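PDB 3IHV: SusD homolog from Bacteroides thetaiotaomicron VPI-5482, which probably binds glycans at the outer membrane of a gut bacterium as part of their uptake. Local coordinates for residues T86-A91 with M126-L131; V138-S143 with E160-Y165. All blocks are in the same frame, centred on the assembly; numbering follows the deposited sequence.

In the fold
Contact 1 is a buried helix-helix packing between helices 75-101 and 107-135. Contact 2 lies farther from the centre of the chain and is only partly buried. It joins the loop that follows helix 107-135 to helix 159-176. The two touch each other, with centres about 10 Å apart. Met-141 N of contact 2 donates a probable hydrogen bond to Tyr-128 OH of contact 1, and the Tyr-128 ring meets Tyr-165 edge-to-face. Contact 1 is apolar across its interface. Contact 2 has an apolar part and adds two water bridges beside Tyr-165. All four segments belong to the N-terminal, helix-rich part of the protein.

Contact 1 (T86-A91 with M126-L131); sequences TGIYRA and MFYFEL. With EDO (1,2-ethanediol), chain K.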
loop_
_atom_site.group_PDB
_atom_site.type_symbol
_atom_site.label_atom_id
_atom_site.label_comp_id
_atom_site.label_asym_id
_atom_site.label_seq_id
_atom_site.Cartn_x
_atom_site.Cartn_y
_atom_site.Cartn_z
ATOM N N THR A 86 -15.013 -5.619 9.695
ATOM C CA THR A 86 -14.635 -6.451 10.834
ATOM C C THR A 86 -13.555 -5.722 11.648
ATOM O O THR A 86 -13.592 -5.702 12.880
ATOM C CB THR A 86 -14.153 -7.828 10.361
ATOM O OG1 THR A 86 -15.270 -8.570 9.830
ATOM C CG2 THR A 86 -13.541 -8.625 11.497
ATOM N N GLY A 87 -12.572 -5.167 10.950
ATOM C CA GLY A 87 -11.529 -4.383 11.602
ATOM C C GLY A 87 -12.140 -3.274 12.421
ATOM O O GLY A 87 -11.762 -3.065 13.582
ATOM N N ILE A 88 -13.084 -2.559 11.811
ATOM C CA ILE A 88 -13.811 -1.452 12.461
ATOM C C ILE A 88 -14.574 -1.944 13.677
ATOM O O ILE A 88 -14.525 -1.284 14.725
ATOM C CB ILE A 88 -14.694 -0.724 11.430
ATOM C CG1 ILE A 88 -13.791 0.028 10.450
ATOM C CG2 ILE A 88 -15.700 0.262 12.089
ATOM C CD1 ILE A 88 -14.423 0.469 9.110
ATOM N N TYR A 89 -15.243 -3.101 13.549
ATOM C CA TYR A 89 -15.966 -3.693 14.665
ATOM C C TYR A 89 -14.983 -3.965 15.823
ATOM O O TYR A 89 -15.249 -3.653 16.980
ATOM C CB TYR A 89 -16.641 -5.000 14.228
ATOM C CG TYR A 89 -17.337 -5.673 15.378
ATOM C CD1 TYR A 89 -16.648 -6.482 16.255
ATOM C CD2 TYR A 89 -18.681 -5.453 15.608
ATOM C CE1 TYR A 89 -17.286 -7.053 17.353
ATOM C CE2 TYR A 89 -19.338 -6.048 16.683
ATOM C CZ TYR A 89 -18.622 -6.837 17.547
ATOM O OH TYR A 89 -19.269 -7.390 18.634
ATOM N N ARG A 90 -13.850 -4.563 15.493
ATOM C CA ARG A 90 -12.844 -4.900 16.522
ATOM C C ARG A 90 -12.325 -3.643 17.193
ATOM O O ARG A 90 -12.198 -3.602 18.419
ATOM C CB ARG A 90 -11.723 -5.716 15.931
ATOM C CG ARG A 90 -12.172 -7.147 15.562
ATOM C CD ARG A 90 -11.156 -7.804 14.687
ATOM N NE ARG A 90 -11.554 -9.156 14.320
ATOM C CZ ARG A 90 -10.897 -9.936 13.467
ATOM N NH1 ARG A 90 -9.808 -9.511 12.830
ATOM N NH2 ARG A 90 -11.354 -11.158 13.229
ATOM N N ALA A 91 -12.045 -2.619 16.400
ATOM C CA ALA A 91 -11.610 -1.343 16.964
ATOM C C ALA A 91 -12.681 -0.748 17.869
ATOM O O ALA A 91 -12.397 -0.328 19.004
ATOM C CB ALA A 91 -11.216 -0.368 15.841
HETATM N N MSE A 126 -7.376 4.133 9.574
HETATM C CA MSE A 126 -6.767 3.444 8.441
HETATM C C MSE A 126 -7.842 2.604 7.705
HETATM O O MSE A 126 -7.912 2.631 6.471
HETATM C CB MSE A 126 -5.605 2.566 8.924
HETATM C CG MSE A 126 -4.852 1.905 7.806
HETATM SE SE MSE A 126 -3.306 1.026 8.620
HETATM C CE MSE A 126 -2.875 -0.331 7.280
ATOM N N PHE A 127 -8.676 1.879 8.459
ATOM C CA PHE A 127 -9.723 1.039 7.848
ATOM C C PHE A 127 -10.755 1.910 7.123
ATOM O O PHE A 127 -11.110 1.639 5.965
ATOM C CB PHE A 127 -10.443 0.169 8.870
ATOM C CG PHE A 127 -9.544 -0.764 9.640
ATOM C CD1 PHE A 127 -8.378 -1.291 9.093
ATOM C CD2 PHE A 127 -9.865 -1.104 10.933
ATOM C CE1 PHE A 127 -7.578 -2.167 9.830
ATOM C CE2 PHE A 127 -9.074 -1.952 11.643
ATOM C CZ PHE A 127 -7.941 -2.473 11.109
ATOM N N TYR A 128 -11.196 2.982 7.764
ATOM C CA TYR A 128 -12.127 3.912 7.105
ATOM C C TYR A 128 -11.513 4.611 5.920
ATOM O O TYR A 128 -12.226 4.927 4.962
ATOM C CB TYR A 128 -12.749 4.936 8.040
ATOM C CG TYR A 128 -13.937 4.405 8.793
ATOM C CD1 TYR A 128 -15.138 4.196 8.167
ATOM C CD2 TYR A 128 -13.841 4.105 10.143
ATOM C CE1 TYR A 128 -16.228 3.697 8.848
ATOM C CE2 TYR A 128 -14.925 3.612 10.829
ATOM C CZ TYR A 128 -16.102 3.423 10.186
ATOM O OH TYR A 128 -17.162 2.927 10.899
ATOM N N PHE A 129 -10.200 4.874 5.965
ATOM C CA PHE A 129 -9.542 5.504 4.830
ATOM C C PHE A 129 -9.621 4.590 3.626
ATOM O O PHE A 129 -9.919 5.046 2.533
ATOM C CB PHE A 129 -8.073 5.824 5.172
ATOM C CG PHE A 129 -7.306 6.511 4.049
ATOM C CD1 PHE A 129 -7.866 7.556 3.338
ATOM C CD2 PHE A 129 -6.020 6.167 3.767
ATOM C CE1 PHE A 129 -7.189 8.198 2.336
ATOM C CE2 PHE A 129 -5.319 6.837 2.748
ATOM C CZ PHE A 129 -5.914 7.866 2.063
ATOM N N GLU A 130 -9.274 3.312 3.811
ATOM C CA GLU A 130 -9.382 2.345 2.723
ATOM C C GLU A 130 -10.810 2.285 2.196
ATOM O O GLU A 130 -11.018 2.272 0.977
ATOM C CB GLU A 130 -8.920 0.932 3.110
ATOM C CG GLU A 130 -7.436 0.808 3.402
ATOM C CD GLU A 130 -6.539 0.755 2.153
ATOM O OE1 GLU A 130 -6.919 1.310 1.102
ATOM O OE2 GLU A 130 -5.426 0.169 2.232
ATOM N N LEU A 131 -11.780 2.232 3.096
ATOM C CA LEU A 131 -13.185 2.163 2.670
ATOM C C LEU A 131 -13.563 3.383 1.861
ATOM O O LEU A 131 -14.117 3.277 0.760
ATOM C CB LEU A 131 -14.162 2.051 3.854
ATOM C CG LEU A 131 -14.335 0.694 4.521
ATOM C CD1 LEU A 131 -15.148 0.813 5.824
ATOM C CD2 LEU A 131 -15.011 -0.284 3.511
HETATM C C1 EDO K . -19.398 -7.361 11.794
HETATM O O1 EDO K . -18.636 -6.583 10.872
HETATM C C2 EDO K . -18.457 -8.100 12.722
HETATM O O2 EDO K . -17.483 -8.839 11.976
#
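Ile-88 meets three residues of the facing helix. Its CG1 is anti to its carbonyl carbon (chi1 -69°), which points it to that helix, and an extended chi2 carries CD1 on to the Tyr-128 ring. Ile-88 CD1 sits over the ring centre, 3.5 Å from the Tyr-128 centroid and 9° off the normal, a CH-pi contact. The same methyl meets Leu-131 tip to tip. Ile-88 CD1 is 3.4 Å from Leu-131 CD1, tighter than usual for two carbons. Ile-88 CG2 approaches the hydroxyl end of the tyrosine, 3.3 Å from Tyr-128 OH. Ile-88 CG1 passes alongside Phe-127, at 3.7 Å from Phe-127 CB. Phe-127 itself reaches the opposite backbone: its CE2 is 3.4 Å from Gly-87 C. Gly-87 has no side chain, and CD2 and CE2 of the ring come directly up to its backbone. The two helices are a nearly antiparallel pair in the helix-rich TPR-clan part of the SusD fold. The axes of 86-91 and 126-131 come within 9.7 Å and run at 154°. Farther out, Tyr-128 OH accepts a hydrogen bond from Met-141 N, which helps hold the hydroxyl beside Ile-88 CG2. Leu-84 of helix 75-101 also touches Phe-127 and Leu-131.

Contact 2 (V138-S143 with E160-Y165); sequences VVLMTS and EKVYEY
Tyr-165 holds CG anti to its backbone N (chi1 -169°), and Leu-140 holds CG anti to its carbonyl carbon (chi1 -77°). The two side chains run alongside one another, pointing opposite ways. Leu-140 CD2 then lies 3.9 Å from Tyr-165 CG. Leu-140 also passes Val-162, with its CG 4.0 Å from Val-162 CG2. That same methyl, Val-162 CG2, meets Val-138 CG2 at 3.9 Å, so it touches both loop residues. Nearer the phenol end, Thr-142 CG2 packs 3.8 Å from Tyr-165 CE1.

Two waters carry the polar part. Tyr-165 OH donates to water 1 at 2.8 Å, and water 1 donates to Met-141 O. Water 2 lies at the ring edge, in plane, and donates to Tyr-165 OH at 2.6 Å. It also donates to Thr-142 O. The hydroxyl is thus gripped by two bonds and tied to two successive loop carbonyls. A phenylalanine in place of Tyr-165 would probably leave both waters without their mate on the helix and the loop carbonyls less firmly tied to it.

The loop runs from helix 107-135 to helix 144-147, where Ser-143 is the N-cap. It lies between helices 75-101 and 159-176: Val-138 touches Trp-81 and Tyr-85 of the former, while Val-162 also packs on Val-132 of helix 107-135.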
loop_
_atom_site.group_PDB
_atom_site.type_symbol
_atom_site.label_atom_id
_atom_site.label_comp_id
_atom_site.label_asym_id
_atom_site.label_seq_id
_atom_site.Cartn_x
_atom_site.Cartn_y
_atom_site.Cartn_z
ATOM N N VAL A 138 -19.752 5.079 1.870
ATOM C CA VAL A 138 -19.705 4.000 2.826
ATOM C C VAL A 138 -20.483 4.374 4.096
ATOM O O VAL A 138 -20.872 5.539 4.308
ATOM C CB VAL A 138 -18.237 3.608 3.117
ATOM C CG1 VAL A 138 -17.460 3.191 1.751
ATOM C CG2 VAL A 138 -17.519 4.674 3.956
ATOM N N VAL A 139 -20.736 3.354 4.892
ATOM C CA VAL A 139 -21.441 3.510 6.160
ATOM C C VAL A 139 -20.461 3.800 7.293
ATOM O O VAL A 139 -19.432 3.100 7.462
ATOM C CB VAL A 139 -22.230 2.222 6.551
ATOM C CG1 VAL A 139 -22.985 2.433 7.867
ATOM C CG2 VAL A 139 -23.197 1.812 5.476
ATOM N N LEU A 140 -20.802 4.817 8.085
ATOM C CA LEU A 140 -20.097 5.074 9.344
ATOM C C LEU A 140 -20.741 4.149 10.377
ATOM O O LEU A 140 -21.821 4.451 10.906
ATOM C CB LEU A 140 -20.218 6.524 9.796
ATOM C CG LEU A 140 -19.331 7.520 9.065
ATOM C CD1 LEU A 140 -19.648 8.983 9.391
ATOM C CD2 LEU A 140 -17.873 7.193 9.389
HETATM N N MSE A 141 -20.077 3.023 10.656
HETATM C CA MSE A 141 -20.523 2.011 11.605
HETATM C C MSE A 141 -19.840 2.335 12.925
HETATM O O MSE A 141 -18.764 1.796 13.246
HETATM C CB MSE A 141 -20.139 0.614 11.093
HETATM C CG MSE A 141 -20.867 -0.498 11.722
HETATM SE SE MSE A 141 -22.754 -0.577 11.195
HETATM C CE MSE A 141 -22.578 -1.103 9.388
ATOM N N THR A 142 -20.482 3.207 13.690
ATOM C CA THR A 142 -19.805 3.821 14.831
ATOM C C THR A 142 -19.792 3.101 16.140
ATOM O O THR A 142 -19.158 3.575 17.102
ATOM C CB THR A 142 -20.316 5.228 15.033
ATOM O OG1 THR A 142 -21.737 5.197 15.141
ATOM C CG2 THR A 142 -19.893 6.088 13.839
ATOM N N SER A 143 -20.465 1.964 16.201
ATOM C CA SER A 143 -20.455 1.152 17.409
ATOM C C SER A 143 -20.688 -0.296 17.062
ATOM O O SER A 143 -21.156 -0.617 15.968
ATOM C CB SER A 143 -21.522 1.634 18.384
ATOM O OG SER A 143 -22.813 1.308 17.919
ATOM N N GLU A 160 -17.140 13.340 2.913
ATOM C CA GLU A 160 -16.615 14.405 3.755
ATOM C C GLU A 160 -16.780 14.070 5.227
ATOM O O GLU A 160 -15.884 14.349 6.028
ATOM C CB GLU A 160 -17.374 15.723 3.535
ATOM C CG GLU A 160 -17.151 16.363 2.238
ATOM C CD GLU A 160 -18.096 15.926 1.117
ATOM O OE1 GLU A 160 -18.756 14.882 1.246
ATOM O OE2 GLU A 160 -18.144 16.671 0.087
ATOM N N LYS A 161 -17.907 13.448 5.573
ATOM C CA LYS A 161 -18.161 13.058 6.948
ATOM C C LYS A 161 -17.301 11.865 7.329
ATOM O O LYS A 161 -16.889 11.793 8.463
ATOM C CB LYS A 161 -19.637 12.736 7.199
ATOM C CG LYS A 161 -20.575 13.912 7.026
ATOM C CD LYS A 161 -20.139 15.171 7.796
ATOM C CE LYS A 161 -20.136 15.010 9.315
ATOM N NZ LYS A 161 -19.556 16.256 9.984
ATOM N N VAL A 162 -17.046 10.929 6.411
ATOM C CA VAL A 162 -16.159 9.814 6.730
ATOM C C VAL A 162 -14.732 10.369 6.924
ATOM O O VAL A 162 -14.017 9.948 7.858
ATOM C CB VAL A 162 -16.222 8.736 5.661
ATOM C CG1 VAL A 162 -15.280 7.587 5.993
ATOM C CG2 VAL A 162 -17.689 8.230 5.515
ATOM N N TYR A 163 -14.313 11.322 6.077
ATOM C CA TYR A 163 -13.002 11.940 6.236
ATOM C C TYR A 163 -12.880 12.645 7.584
ATOM O O TYR A 163 -11.850 12.571 8.250
ATOM C CB TYR A 163 -12.608 12.876 5.067
ATOM C CG TYR A 163 -11.916 12.145 3.918
ATOM C CD1 TYR A 163 -10.613 11.663 4.079
ATOM C CD2 TYR A 163 -12.547 11.901 2.694
ATOM C CE1 TYR A 163 -9.977 10.989 3.087
ATOM C CE2 TYR A 163 -11.895 11.267 1.676
ATOM C CZ TYR A 163 -10.601 10.797 1.864
ATOM O OH TYR A 163 -9.916 10.088 0.914
ATOM N N GLU A 164 -13.903 13.367 7.985
ATOM C CA GLU A 164 -13.866 14.015 9.281
ATOM C C GLU A 164 -13.717 13.006 10.433
ATOM O O GLU A 164 -13.006 13.262 11.407
ATOM C CB GLU A 164 -15.124 14.870 9.387
ATOM C CG GLU A 164 -15.300 15.571 10.670
ATOM C CD GLU A 164 -16.492 16.505 10.620
ATOM O OE1 GLU A 164 -17.033 16.837 11.702
ATOM O OE2 GLU A 164 -16.895 16.864 9.484
ATOM N N TYR A 165 -14.373 11.860 10.307
ATOM C CA TYR A 165 -14.281 10.801 11.310
ATOM C C TYR A 165 -12.855 10.228 11.345
ATOM O O TYR A 165 -12.267 10.089 12.415
ATOM C CB TYR A 165 -15.303 9.735 10.977
ATOM C CG TYR A 165 -15.509 8.725 12.057
ATOM C CD1 TYR A 165 -16.405 8.958 13.091
ATOM C CD2 TYR A 165 -14.822 7.549 12.052
ATOM C CE1 TYR A 165 -16.580 8.017 14.102
ATOM C CE2 TYR A 165 -15.006 6.609 13.032
ATOM C CZ TYR A 165 -15.886 6.834 14.037
ATOM O OH TYR A 165 -16.048 5.863 14.993
HETATM O O HOH W 1 -16.525 3.398 13.807
HETATM O O HOH W 2 -17.655 6.070 17.061
#